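Local coordinates for protein rhamnosidase B (Bacillus sp., PDB 2OKX) that is a family 78 glycoside hydrolase, an alpha-L-rhamnosidase that probably releases terminal L-rhamnose from alpha-L-rhamnosides, at residues Ser212-Pro217 and Phe509-Gly514; Ser400-Thr405 and His478-Asp483; Ala685-Pro690 and Val695-Leu700; Asp750-His753 and Arg757-Asp760. All coordinates share one frame; numbering follows the deposited sequence.

Interaction 1: residues Ser212-Pro217 and Phe509-Gly514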
loop_
_atom_site.group_PDB
_atom_site.type_symbol
_atom_site.label_atom_id
_atom_site.label_comp_id
_atom_site.label_asym_id
_atom_site.label_seq_id
_atom_site.Cartn_x
_atom_site.Cartn_y
_atom_site.Cartn_z
ATOM N N SER A 212 -18.091 2.586 -23.771
ATOM C CA SER A 212 -17.702 1.708 -24.864
ATOM C C SER A 212 -18.498 0.420 -24.857
ATOM O O SER A 212 -19.009 -0.001 -23.820
ATOM C CB SER A 212 -16.215 1.347 -24.753
ATOM O OG SER A 212 -15.381 2.493 -24.701
ATOM N N ARG A 213 -18.610 -0.191 -26.030
ATOM C CA ARG A 213 -19.274 -1.480 -26.150
ATOM C C ARG A 213 -18.078 -2.420 -26.116
ATOM O O ARG A 213 -17.177 -2.313 -26.950
ATOM C CB ARG A 213 -20.014 -1.609 -27.486
ATOM C CG ARG A 213 -20.643 -2.992 -27.697
ATOM C CD ARG A 213 -21.521 -3.026 -28.953
ATOM N NE ARG A 213 -20.755 -2.885 -30.187
ATOM C CZ ARG A 213 -20.400 -3.902 -30.971
ATOM N NH1 ARG A 213 -20.744 -5.141 -30.651
ATOM N NH2 ARG A 213 -19.706 -3.679 -32.079
ATOM N N VAL A 214 -18.048 -3.329 -25.150
ATOM C CA VAL A 214 -16.905 -4.223 -25.030
ATOM C C VAL A 214 -17.254 -5.691 -24.795
ATOM O O VAL A 214 -18.400 -6.035 -24.517
ATOM C CB VAL A 214 -15.990 -3.761 -23.871
ATOM C CG1 VAL A 214 -15.650 -2.275 -24.029
ATOM C CG2 VAL A 214 -16.686 -3.998 -22.536
ATOM N N LYS A 215 -16.239 -6.543 -24.905
ATOM C CA LYS A 215 -16.386 -7.975 -24.677
ATOM C C LYS A 215 -15.131 -8.520 -24.012
ATOM O O LYS A 215 -14.019 -8.170 -24.401
ATOM C CB LYS A 215 -16.598 -8.726 -25.993
ATOM C CG LYS A 215 -17.933 -8.479 -26.668
ATOM C CD LYS A 215 -18.016 -9.282 -27.961
ATOM C CE LYS A 215 -19.368 -9.108 -28.639
ATOM N NZ LYS A 215 -19.413 -9.793 -29.962
ATOM N N ALA A 216 -15.326 -9.371 -23.009
ATOM C CA ALA A 216 -14.227 -10.008 -22.296
ATOM C C ALA A 216 -13.934 -11.314 -23.028
ATOM O O ALA A 216 -14.726 -11.754 -23.863
ATOM C CB ALA A 216 -14.636 -10.306 -20.863
ATOM N N PRO A 217 -12.790 -11.947 -22.733
ATOM C CA PRO A 217 -12.453 -13.211 -23.400
ATOM C C PRO A 217 -13.456 -14.295 -23.004
ATOM O O PRO A 217 -14.011 -14.254 -21.904
ATOM C CB PRO A 217 -11.052 -13.520 -22.873
ATOM C CG PRO A 217 -10.501 -12.157 -22.498
ATOM C CD PRO A 217 -11.695 -11.508 -21.852
ATOM N N PHE A 509 -13.290 1.680 -14.087
ATOM C CA PHE A 509 -13.927 1.040 -15.226
ATOM C C PHE A 509 -15.127 0.319 -14.628
ATOM O O PHE A 509 -14.961 -0.605 -13.833
ATOM C CB PHE A 509 -12.997 0.014 -15.885
ATOM C CG PHE A 509 -11.955 0.621 -16.776
ATOM C CD1 PHE A 509 -10.840 1.260 -16.240
ATOM C CD2 PHE A 509 -12.092 0.560 -18.160
ATOM C CE1 PHE A 509 -9.874 1.833 -17.075
ATOM C CE2 PHE A 509 -11.134 1.127 -19.003
ATOM C CZ PHE A 509 -10.024 1.765 -18.458
ATOM N N LEU A 510 -16.331 0.760 -14.981
ATOM C CA LEU A 510 -17.544 0.131 -14.472
ATOM C C LEU A 510 -18.170 -0.539 -15.683
ATOM O O LEU A 510 -18.646 0.135 -16.593
ATOM C CB LEU A 510 -18.495 1.181 -13.886
ATOM C CG LEU A 510 -19.724 0.620 -13.162
ATOM C CD1 LEU A 510 -19.286 -0.079 -11.880
ATOM C CD2 LEU A 510 -20.696 1.740 -12.845
ATOM N N THR A 511 -18.151 -1.868 -15.702
ATOM C CA THR A 511 -18.680 -2.597 -16.846
ATOM C C THR A 511 -19.911 -3.427 -16.496
ATOM O O THR A 511 -19.886 -4.256 -15.582
ATOM C CB THR A 511 -17.577 -3.482 -17.450
ATOM O OG1 THR A 511 -16.390 -2.694 -17.620
ATOM C CG2 THR A 511 -17.993 -4.015 -18.806
ATOM N N VAL A 512 -20.991 -3.177 -17.236
ATOM C CA VAL A 512 -22.268 -3.851 -17.025
ATOM C C VAL A 512 -22.449 -4.939 -18.079
ATOM O O VAL A 512 -22.367 -4.665 -19.277
ATOM C CB VAL A 512 -23.433 -2.837 -17.121
ATOM C CG1 VAL A 512 -24.760 -3.516 -16.782
ATOM C CG2 VAL A 512 -23.172 -1.665 -16.176
ATOM N N ARG A 513 -22.700 -6.164 -17.626
ATOM C CA ARG A 513 -22.861 -7.298 -18.535
ATOM C C ARG A 513 -24.093 -8.173 -18.254
ATOM O O ARG A 513 -24.599 -8.224 -17.134
ATOM C CB ARG A 513 -21.629 -8.211 -18.460
ATOM C CG ARG A 513 -20.297 -7.533 -18.128
ATOM C CD ARG A 513 -19.200 -8.592 -17.994
ATOM N NE ARG A 513 -17.954 -8.079 -17.419
ATOM C CZ ARG A 513 -16.986 -7.490 -18.115
ATOM N NH1 ARG A 513 -17.102 -7.331 -19.427
ATOM N NH2 ARG A 513 -15.897 -7.063 -17.490
ATOM N N GLY A 514 -24.546 -8.871 -19.293
ATOM C CA GLY A 514 -25.666 -9.795 -19.179
ATOM C C GLY A 514 -27.054 -9.289 -18.832
ATOM O O GLY A 514 -27.921 -10.084 -18.460
#
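Arg513 and Thr511 face Ala216 and Val214 through sparse side-chain packing. The two strands are not paired: the CA atoms of Val214 and Thr511 stay 8.5 Å apart. From CB, Arg513 leaves its strand with CG on the backbone N side at an unusually small chi1 of -30°, and the chain then runs extended through CD to NE. These carbons make no close approach to residues 212-217, and the meeting comes at the guanidinium. NE holds the carboxylate of Asp464 in a salt bridge, and NH1 holds that of Asp436. NH1 also lies 4.1 Å from Ala216 CB, which approaches the group obliquely. Over one face of the guanidinium sits Thr511 CG2, offset toward the rim and 3.5 Å from Arg513 NH1. The same methyl carries the other contact, meeting Val214 CG2 at 4.0 Å as the two side chains pass at a slant. Thr511 CG2 thus touches both a valine methyl and the guanidinium face, while two aspartates on neighbouring strands probably balance the charge of the buried arginine. Strand 436-443 runs between strands 207-215 and 507-513, antiparallel to both, and supplies Asp436. Strand 406-410 flanks 207-215, strand 462-472 flanks 507-513, and helix 397-402 packs Ser400 against both Ala216 and Arg513.

Interaction 2: residues Ser400-Thr405 and His478-Asp483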
loop_
_atom_site.group_PDB
_atom_site.type_symbol
_atom_site.label_atom_id
_atom_site.label_comp_id
_atom_site.label_asym_id
_atom_site.label_seq_id
_atom_site.Cartn_x
_atom_site.Cartn_y
_atom_site.Cartn_z
ATOM N N SER A 400 -10.481 -9.631 -17.649
ATOM C CA SER A 400 -11.520 -9.210 -18.581
ATOM C C SER A 400 -11.349 -7.749 -19.003
ATOM O O SER A 400 -11.930 -7.312 -19.997
ATOM C CB SER A 400 -12.903 -9.404 -17.949
ATOM O OG SER A 400 -13.149 -10.770 -17.645
ATOM N N ASN A 401 -10.560 -6.994 -18.240
ATOM C CA ASN A 401 -10.306 -5.592 -18.567
ATOM C C ASN A 401 -8.988 -5.419 -19.313
ATOM O O ASN A 401 -8.882 -4.581 -20.210
ATOM C CB ASN A 401 -10.308 -4.736 -17.295
ATOM C CG ASN A 401 -11.657 -4.107 -17.030
ATOM O OD1 ASN A 401 -12.051 -3.153 -17.705
ATOM N ND2 ASN A 401 -12.383 -4.643 -16.056
ATOM N N VAL A 402 -7.984 -6.210 -18.941
ATOM C CA VAL A 402 -6.686 -6.139 -19.598
ATOM C C VAL A 402 -6.809 -6.631 -21.033
ATOM O O VAL A 402 -6.220 -6.060 -21.945
ATOM C CB VAL A 402 -5.639 -6.986 -18.852
ATOM C CG1 VAL A 402 -4.342 -7.052 -19.655
ATOM C CG2 VAL A 402 -5.382 -6.374 -17.486
ATOM N N TRP A 403 -7.567 -7.701 -21.237
ATOM C CA TRP A 403 -7.764 -8.206 -22.587
ATOM C C TRP A 403 -9.235 -8.160 -22.935
ATOM O O TRP A 403 -10.032 -8.952 -22.427
ATOM C CB TRP A 403 -7.243 -9.642 -22.735
ATOM C CG TRP A 403 -7.441 -10.223 -24.126
ATOM C CD1 TRP A 403 -7.637 -9.533 -25.291
ATOM C CD2 TRP A 403 -7.403 -11.612 -24.487
ATOM N NE1 TRP A 403 -7.722 -10.405 -26.353
ATOM C CE2 TRP A 403 -7.581 -11.687 -25.887
ATOM C CE3 TRP A 403 -7.234 -12.798 -23.762
ATOM C CZ2 TRP A 403 -7.595 -12.905 -26.581
ATOM C CZ3 TRP A 403 -7.245 -14.014 -24.453
ATOM C CH2 TRP A 403 -7.426 -14.053 -25.847
ATOM N N ARG A 404 -9.586 -7.203 -23.783
ATOM C CA ARG A 404 -10.951 -7.034 -24.250
ATOM C C ARG A 404 -10.899 -7.412 -25.724
ATOM O O ARG A 404 -10.180 -6.789 -26.503
ATOM C CB ARG A 404 -11.406 -5.573 -24.089
ATOM C CG ARG A 404 -11.516 -5.103 -22.641
ATOM C CD ARG A 404 -11.824 -3.609 -22.548
ATOM N NE ARG A 404 -10.797 -2.805 -23.208
ATOM C CZ ARG A 404 -10.886 -1.496 -23.416
ATOM N NH1 ARG A 404 -11.955 -0.823 -23.013
ATOM N NH2 ARG A 404 -9.915 -0.860 -24.055
ATOM N N THR A 405 -11.642 -8.451 -26.095
ATOM C CA THR A 405 -11.677 -8.912 -27.477
ATOM C C THR A 405 -12.391 -7.892 -28.361
ATOM O O THR A 405 -12.277 -7.918 -29.587
ATOM C CB THR A 405 -12.373 -10.279 -27.566
ATOM O OG1 THR A 405 -13.651 -10.211 -26.921
ATOM C CG2 THR A 405 -11.527 -11.337 -26.870
ATOM N N HIS A 478 -2.507 -0.523 -16.733
ATOM C CA HIS A 478 -3.161 -1.518 -15.894
ATOM C C HIS A 478 -2.354 -1.794 -14.639
ATOM O O HIS A 478 -1.127 -1.720 -14.653
ATOM C CB HIS A 478 -3.402 -2.806 -16.684
ATOM C CG HIS A 478 -4.477 -2.666 -17.713
ATOM N ND1 HIS A 478 -4.216 -2.627 -19.065
ATOM C CD2 HIS A 478 -5.811 -2.488 -17.583
ATOM C CE1 HIS A 478 -5.345 -2.430 -19.723
ATOM N NE2 HIS A 478 -6.326 -2.341 -18.846
ATOM N N THR A 479 -3.056 -2.102 -13.552
ATOM C CA THR A 479 -2.407 -2.365 -12.282
ATOM C C THR A 479 -1.888 -3.802 -12.181
ATOM O O THR A 479 -2.298 -4.558 -11.301
ATOM C CB THR A 479 -3.374 -2.068 -11.105
ATOM O OG1 THR A 479 -4.541 -2.890 -11.212
ATOM C CG2 THR A 479 -3.815 -0.608 -11.138
ATOM N N TYR A 480 -0.983 -4.172 -13.088
ATOM C CA TYR A 480 -0.402 -5.518 -13.084
ATOM C C TYR A 480 0.105 -5.801 -11.678
ATOM O O TYR A 480 0.842 -4.994 -11.109
ATOM C CB TYR A 480 0.768 -5.608 -14.068
ATOM C CG TYR A 480 0.421 -5.212 -15.483
ATOM C CD1 TYR A 480 -0.437 -5.992 -16.262
ATOM C CD2 TYR A 480 0.934 -4.043 -16.037
ATOM C CE1 TYR A 480 -0.774 -5.613 -17.561
ATOM C CE2 TYR A 480 0.605 -3.655 -17.327
ATOM C CZ TYR A 480 -0.248 -4.440 -18.085
ATOM O OH TYR A 480 -0.573 -4.039 -19.360
ATOM N N GLY A 481 -0.292 -6.944 -11.124
ATOM C CA GLY A 481 0.121 -7.302 -9.778
ATOM C C GLY A 481 -0.918 -6.895 -8.748
ATOM O O GLY A 481 -0.763 -7.156 -7.549
ATOM N N LEU A 482 -1.988 -6.262 -9.219
ATOM C CA LEU A 482 -3.055 -5.803 -8.337
ATOM C C LEU A 482 -4.436 -5.991 -8.947
ATOM O O LEU A 482 -4.813 -5.276 -9.875
ATOM C CB LEU A 482 -2.863 -4.318 -8.011
ATOM C CG LEU A 482 -3.971 -3.637 -7.206
ATOM C CD1 LEU A 482 -3.919 -4.121 -5.755
ATOM C CD2 LEU A 482 -3.798 -2.122 -7.270
ATOM N N ASP A 483 -5.184 -6.961 -8.435
ATOM C CA ASP A 483 -6.542 -7.184 -8.916
ATOM C C ASP A 483 -7.396 -6.170 -8.163
ATOM O O ASP A 483 -8.070 -6.501 -7.187
ATOM C CB ASP A 483 -6.996 -8.608 -8.595
ATOM C CG ASP A 483 -6.553 -9.606 -9.642
ATOM O OD1 ASP A 483 -5.332 -9.837 -9.780
ATOM O OD2 ASP A 483 -7.438 -10.157 -10.333
#
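Val402, in the last turn of helix 397-402, lays a methyl on the imidazole of His478 in a CH-pi contact. Its CG2 stands 4.0 Å from the ring centroid of His478, 20° off the normal, and lies nearest to His478 CG at 3.8 Å. With chi1 at 172°, CG2 lies beside the backbone N of Val402 and the other methyl is sent elsewhere. That branch, CG1, makes the apolar contact, reaching the edge of the Tyr480 ring with 4.4 Å to CE1. Tyr480 in turn has His478 CB over one of its faces, so valine, histidine and tyrosine interlock, and the tyrosine hydroxyl is bonded to Glu287. Polar bonds shape the loop itself: a type II turn spans Thr479 to Leu482, and Thr479 OG1 donates to Leu482 O at 2.7 Å, in the carbonyl plane. An alanine in place of His478 would probably leave Val402 CG2 without the ring face it packs on and open a gap beside the helix end. Asn401 O lies 3.7 Å from His478 NE2, oblique to the ring. The helix end and the loop are therefore matched chiefly by shape and dispersion, a contact that does not require a charge on the imidazole.

Interaction 3: residues Ala685-Pro690 and Val695-Leu700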
loop_
_atom_site.group_PDB
_atom_site.type_symbol
_atom_site.label_atom_id
_atom_site.label_comp_id
_atom_site.label_asym_id
_atom_site.label_seq_id
_atom_site.Cartn_x
_atom_site.Cartn_y
_atom_site.Cartn_z
ATOM N N ALA A 685 17.483 2.870 -8.659
ATOM C CA ALA A 685 18.385 3.313 -9.713
ATOM C C ALA A 685 19.546 2.328 -9.807
ATOM O O ALA A 685 19.777 1.552 -8.882
ATOM C CB ALA A 685 18.903 4.710 -9.401
ATOM N N PRO A 686 20.292 2.355 -10.926
ATOM C CA PRO A 686 21.443 1.483 -11.196
ATOM C C PRO A 686 22.607 1.605 -10.212
ATOM O O PRO A 686 23.767 1.492 -10.607
ATOM C CB PRO A 686 21.860 1.888 -12.609
ATOM C CG PRO A 686 20.591 2.369 -13.218
ATOM C CD PRO A 686 19.995 3.185 -12.104
ATOM N N ILE A 687 22.300 1.847 -8.942
ATOM C CA ILE A 687 23.328 1.956 -7.912
ATOM C C ILE A 687 23.927 0.568 -7.705
ATOM O O ILE A 687 23.202 -0.427 -7.714
ATOM C CB ILE A 687 22.733 2.420 -6.558
ATOM C CG1 ILE A 687 22.263 3.870 -6.656
ATOM C CG2 ILE A 687 23.764 2.260 -5.445
ATOM C CD1 ILE A 687 21.563 4.359 -5.405
ATOM N N ASP A 688 25.242 0.494 -7.525
ATOM C CA ASP A 688 25.870 -0.800 -7.300
ATOM C C ASP A 688 25.681 -1.113 -5.819
ATOM O O ASP A 688 26.569 -0.898 -4.993
ATOM C CB ASP A 688 27.356 -0.753 -7.677
ATOM C CG ASP A 688 27.958 -2.140 -7.847
ATOM O OD1 ASP A 688 27.195 -3.100 -8.082
ATOM O OD2 ASP A 688 29.198 -2.266 -7.761
ATOM N N GLN A 689 24.490 -1.607 -5.495
ATOM C CA GLN A 689 24.126 -1.938 -4.126
ATOM C C GLN A 689 23.732 -3.411 -4.053
ATOM O O GLN A 689 22.569 -3.750 -3.827
ATOM C CB GLN A 689 22.966 -1.034 -3.679
ATOM C CG GLN A 689 21.723 -1.133 -4.561
ATOM C CD GLN A 689 20.739 0.010 -4.349
ATOM O OE1 GLN A 689 20.592 0.528 -3.240
ATOM N NE2 GLN A 689 20.045 0.397 -5.417
ATOM N N PRO A 690 24.709 -4.312 -4.239
ATOM C CA PRO A 690 24.458 -5.756 -4.199
ATOM C C PRO A 690 24.057 -6.257 -2.818
ATOM O O PRO A 690 24.410 -5.661 -1.802
ATOM C CB PRO A 690 25.790 -6.340 -4.655
ATOM C CG PRO A 690 26.775 -5.383 -4.045
ATOM C CD PRO A 690 26.152 -4.037 -4.367
ATOM N N VAL A 695 28.062 -2.051 1.274
ATOM C CA VAL A 695 27.382 -1.032 0.482
ATOM C C VAL A 695 27.598 0.305 1.190
ATOM O O VAL A 695 27.211 0.481 2.346
ATOM C CB VAL A 695 25.876 -1.338 0.361
ATOM C CG1 VAL A 695 25.199 -0.288 -0.508
ATOM C CG2 VAL A 695 25.683 -2.729 -0.239
ATOM N N THR A 696 28.219 1.243 0.487
ATOM C CA THR A 696 28.545 2.542 1.059
ATOM C C THR A 696 27.397 3.343 1.670
ATOM O O THR A 696 27.489 3.761 2.823
ATOM C CB THR A 696 29.277 3.427 0.025
ATOM O OG1 THR A 696 30.403 2.712 -0.502
ATOM C CG2 THR A 696 29.785 4.710 0.680
ATOM N N HIS A 697 26.311 3.550 0.927
ATOM C CA HIS A 697 25.218 4.350 1.478
ATOM C C HIS A 697 24.708 3.917 2.856
ATOM O O HIS A 697 24.502 4.768 3.720
ATOM C CB HIS A 697 24.054 4.480 0.474
ATOM C CG HIS A 697 23.410 3.185 0.085
ATOM N ND1 HIS A 697 22.841 2.326 1.001
ATOM C CD2 HIS A 697 23.192 2.633 -1.131
ATOM C CE1 HIS A 697 22.300 1.303 0.365
ATOM N NE2 HIS A 697 22.499 1.465 -0.929
ATOM N N GLN A 698 24.520 2.621 3.090
ATOM C CA GLN A 698 24.041 2.203 4.409
ATOM C C GLN A 698 25.131 2.282 5.475
ATOM O O GLN A 698 24.841 2.347 6.669
ATOM C CB GLN A 698 23.423 0.798 4.368
ATOM C CG GLN A 698 24.227 -0.275 3.652
ATOM C CD GLN A 698 23.476 -1.599 3.614
ATOM O OE1 GLN A 698 22.283 -1.635 3.315
ATOM N NE2 GLN A 698 24.172 -2.691 3.909
ATOM N N ASN A 699 26.387 2.280 5.048
ATOM C CA ASN A 699 27.486 2.404 5.998
ATOM C C ASN A 699 27.450 3.839 6.518
ATOM O O ASN A 699 27.619 4.090 7.711
ATOM C CB ASN A 699 28.819 2.117 5.304
ATOM C CG ASN A 699 29.273 0.684 5.493
ATOM O OD1 ASN A 699 29.893 0.346 6.505
ATOM N ND2 ASN A 699 28.952 -0.174 4.529
ATOM N N LEU A 700 27.205 4.773 5.604
ATOM C CA LEU A 700 27.128 6.190 5.940
ATOM C C LEU A 700 25.939 6.483 6.856
ATOM O O LEU A 700 26.065 7.222 7.831
ATOM C CB LEU A 700 27.018 7.019 4.660
ATOM C CG LEU A 700 28.226 6.978 3.717
ATOM C CD1 LEU A 700 27.851 7.568 2.370
ATOM C CD2 LEU A 700 29.396 7.741 4.342
#
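Gln689 and His697 cross at about a right angle, their amide and ring planes 74° apart, and meet through one hydrogen bond. His697 NE2 donates to Gln689 OE1 at 3.1 Å with an N-H...O angle of 143°, a somewhat bent bond whose donor is tilted out of the carbonyl plane and whose acceptor is tilted out of the ring plane. Both side chains start in the crowded position, CG between the backbone N and the carbonyl carbon (chi1 62° for His697), which turns the imidazole back over the helix start toward the loop. The other end of the amide is fixed too, Gln689 NE2 binding Asp683 O. Val695 fills the angle between the pair. Its CG1 lies over one face of the imidazole, offset toward the rim, and touches Gln689 CB at 3.9 Å, while its CG2 reaches Pro690 O at 3.6 Å. Ile687 CG2 approaches the ring edge, 4.4 Å from His697 CD2. A leucine in place of His697 would probably leave Gln689 OE1 without its donor and the amide less firmly oriented. Val695 is the N-cap residue, and Val695 O receives Asn699 ND2 at 2.9 Å, the donor standing above the carbonyl plane. The whole is a loop folded back on the N-terminal end of helix 696-715, in the six-hairpin glycosidase domain, the alpha-barrel part of family 78 enzymes.

Interaction 4: residues Asp750-His753 and Arg757-Asp760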
loop_
_atom_site.group_PDB
_atom_site.type_symbol
_atom_site.label_atom_id
_atom_site.label_comp_id
_atom_site.label_asym_id
_atom_site.label_seq_id
_atom_site.Cartn_x
_atom_site.Cartn_y
_atom_site.Cartn_z
ATOM N N ASP A 750 30.333 3.122 -4.784
ATOM C CA ASP A 750 29.055 2.564 -4.363
ATOM C C ASP A 750 29.188 1.410 -3.383
ATOM O O ASP A 750 28.400 1.303 -2.442
ATOM C CB ASP A 750 28.241 2.111 -5.576
ATOM C CG ASP A 750 27.316 3.193 -6.093
ATOM O OD1 ASP A 750 27.333 4.313 -5.534
ATOM O OD2 ASP A 750 26.568 2.925 -7.056
ATOM N N CYS A 751 30.182 0.550 -3.590
ATOM C CA CYS A 751 30.351 -0.588 -2.697
ATOM C C CYS A 751 31.626 -1.388 -2.922
ATOM O O CYS A 751 32.449 -1.074 -3.785
ATOM C CB CYS A 751 29.173 -1.547 -2.860
ATOM S SG CYS A 751 29.224 -2.464 -4.431
ATOM N N ILE A 752 31.757 -2.431 -2.112
ATOM C CA ILE A 752 32.853 -3.384 -2.180
ATOM C C ILE A 752 32.125 -4.722 -2.209
ATOM O O ILE A 752 31.452 -5.094 -1.245
ATOM C CB ILE A 752 33.764 -3.338 -0.933
ATOM C CG1 ILE A 752 34.550 -2.027 -0.902
ATOM C CG2 ILE A 752 34.727 -4.524 -0.952
ATOM C CD1 ILE A 752 35.512 -1.917 0.270
ATOM N N HIS A 753 32.242 -5.426 -3.327
ATOM C CA HIS A 753 31.579 -6.709 -3.497
ATOM C C HIS A 753 32.078 -7.788 -2.543
ATOM O O HIS A 753 33.094 -7.619 -1.870
ATOM C CB HIS A 753 31.729 -7.160 -4.947
ATOM C CG HIS A 753 31.003 -6.282 -5.918
ATOM N ND1 HIS A 753 29.650 -6.392 -6.155
ATOM C CD2 HIS A 753 31.434 -5.247 -6.678
ATOM C CE1 HIS A 753 29.279 -5.465 -7.019
ATOM N NE2 HIS A 753 30.342 -4.756 -7.351
ATOM N N ARG A 757 35.965 -7.168 -4.608
ATOM C CA ARG A 757 36.064 -6.289 -5.765
ATOM C C ARG A 757 35.417 -4.933 -5.492
ATOM O O ARG A 757 34.213 -4.840 -5.251
ATOM C CB ARG A 757 35.407 -6.937 -6.988
ATOM C CG ARG A 757 35.499 -6.090 -8.249
ATOM C CD ARG A 757 35.002 -6.848 -9.473
ATOM N NE ARG A 757 33.573 -7.144 -9.410
ATOM C CZ ARG A 757 32.615 -6.224 -9.462
ATOM N NH1 ARG A 757 32.930 -4.940 -9.579
ATOM N NH2 ARG A 757 31.340 -6.587 -9.400
ATOM N N ARG A 758 36.232 -3.884 -5.521
ATOM C CA ARG A 758 35.745 -2.530 -5.295
ATOM C C ARG A 758 34.916 -2.122 -6.503
ATOM O O ARG A 758 35.321 -2.340 -7.646
ATOM C CB ARG A 758 36.921 -1.565 -5.123
ATOM C CG ARG A 758 37.812 -1.872 -3.930
ATOM C CD ARG A 758 39.124 -1.102 -4.017
ATOM N NE ARG A 758 38.941 0.345 -3.929
ATOM C CZ ARG A 758 38.629 0.996 -2.813
ATOM N NH1 ARG A 758 38.463 0.334 -1.676
ATOM N NH2 ARG A 758 38.488 2.316 -2.833
ATOM N N SER A 759 33.752 -1.535 -6.247
ATOM C CA SER A 759 32.870 -1.101 -7.322
ATOM C C SER A 759 33.491 0.025 -8.135
ATOM O O SER A 759 34.247 0.838 -7.609
ATOM C CB SER A 759 31.530 -0.629 -6.751
ATOM O OG SER A 759 30.716 -0.078 -7.772
ATOM N N ASP A 760 33.165 0.064 -9.420
ATOM C CA ASP A 760 33.669 1.104 -10.305
ATOM C C ASP A 760 32.484 1.982 -10.695
ATOM O O ASP A 760 32.574 2.822 -11.596
ATOM C CB ASP A 760 34.297 0.481 -11.552
ATOM C CG ASP A 760 33.282 -0.229 -12.421
ATOM O OD1 ASP A 760 32.531 -1.078 -11.891
ATOM O OD2 ASP A 760 33.240 0.059 -13.636
#
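A short hairpin-like return, antiparallel and with a single beta bridge, brings residues 750-753, the end of strand 747-752, against the returning segment 757-760 in a loop of the glycosidase domain before helix 764-772. Two backbone bonds hold it: His753 N donates to Arg757 O at 2.8 Å, and Ser759 N to Cys751 O, also at 2.8 Å. Between them Ile752 and Arg758 form a non-hydrogen-bonded pair, CA atoms 4.3 Å apart, their side chains running side by side with Ile752 CD1 4.2 Å from Arg758 NH1. Arg758 ends on Val739 O. His753 and Arg757 also lie alongside. The guanidinium, brought round by a bend at chi3 (66°), puts NH2 over one face of the imidazole, 3.3 Å from His753 CE1, with the two planes 37° apart. Cys751 SG sits over the opposite face, offset toward the rim. The ring is thus sandwiched, and its ND1 is bonded to Glu692. Ser759 CB packs on Cys751 SG at 3.8 Å, and with OG anti to the backbone N (chi1 174°) the hydroxyl faces away from the cysteine and binds Asp688. Three residues link the segments, and among them Asp755 takes the backbone N of Arg757 in an Asx turn. The arrangement is a hairpin-like turn at the end of strand 747-752, which pairs with strand 694-695 in a small antiparallel sheet.

Along the chain, interaction 2 falls within the span bracketed by interaction 1, and interactions 3 and 4 follow in series. The first two have centres about 13 Å apart and touch: Lys215 O probably bonds Thr405 OG1 weakly, and Pro217 packs on Trp403, joining the sheet of strands 207-215 and 507-513 to helix 397-402. Interactions 3 and 4, centres about 9 Å apart, share the small sheet of strands 694-695 and 747-752 in the glycosidase domain, and Asp688 of 685-690 bonds Ser759 and Asp750. The two pairs are remote: about 47 Å separates the centres of interactions 1 and 3, on opposite sides of the chain's centre. They belong to separate parts of a multidomain chain.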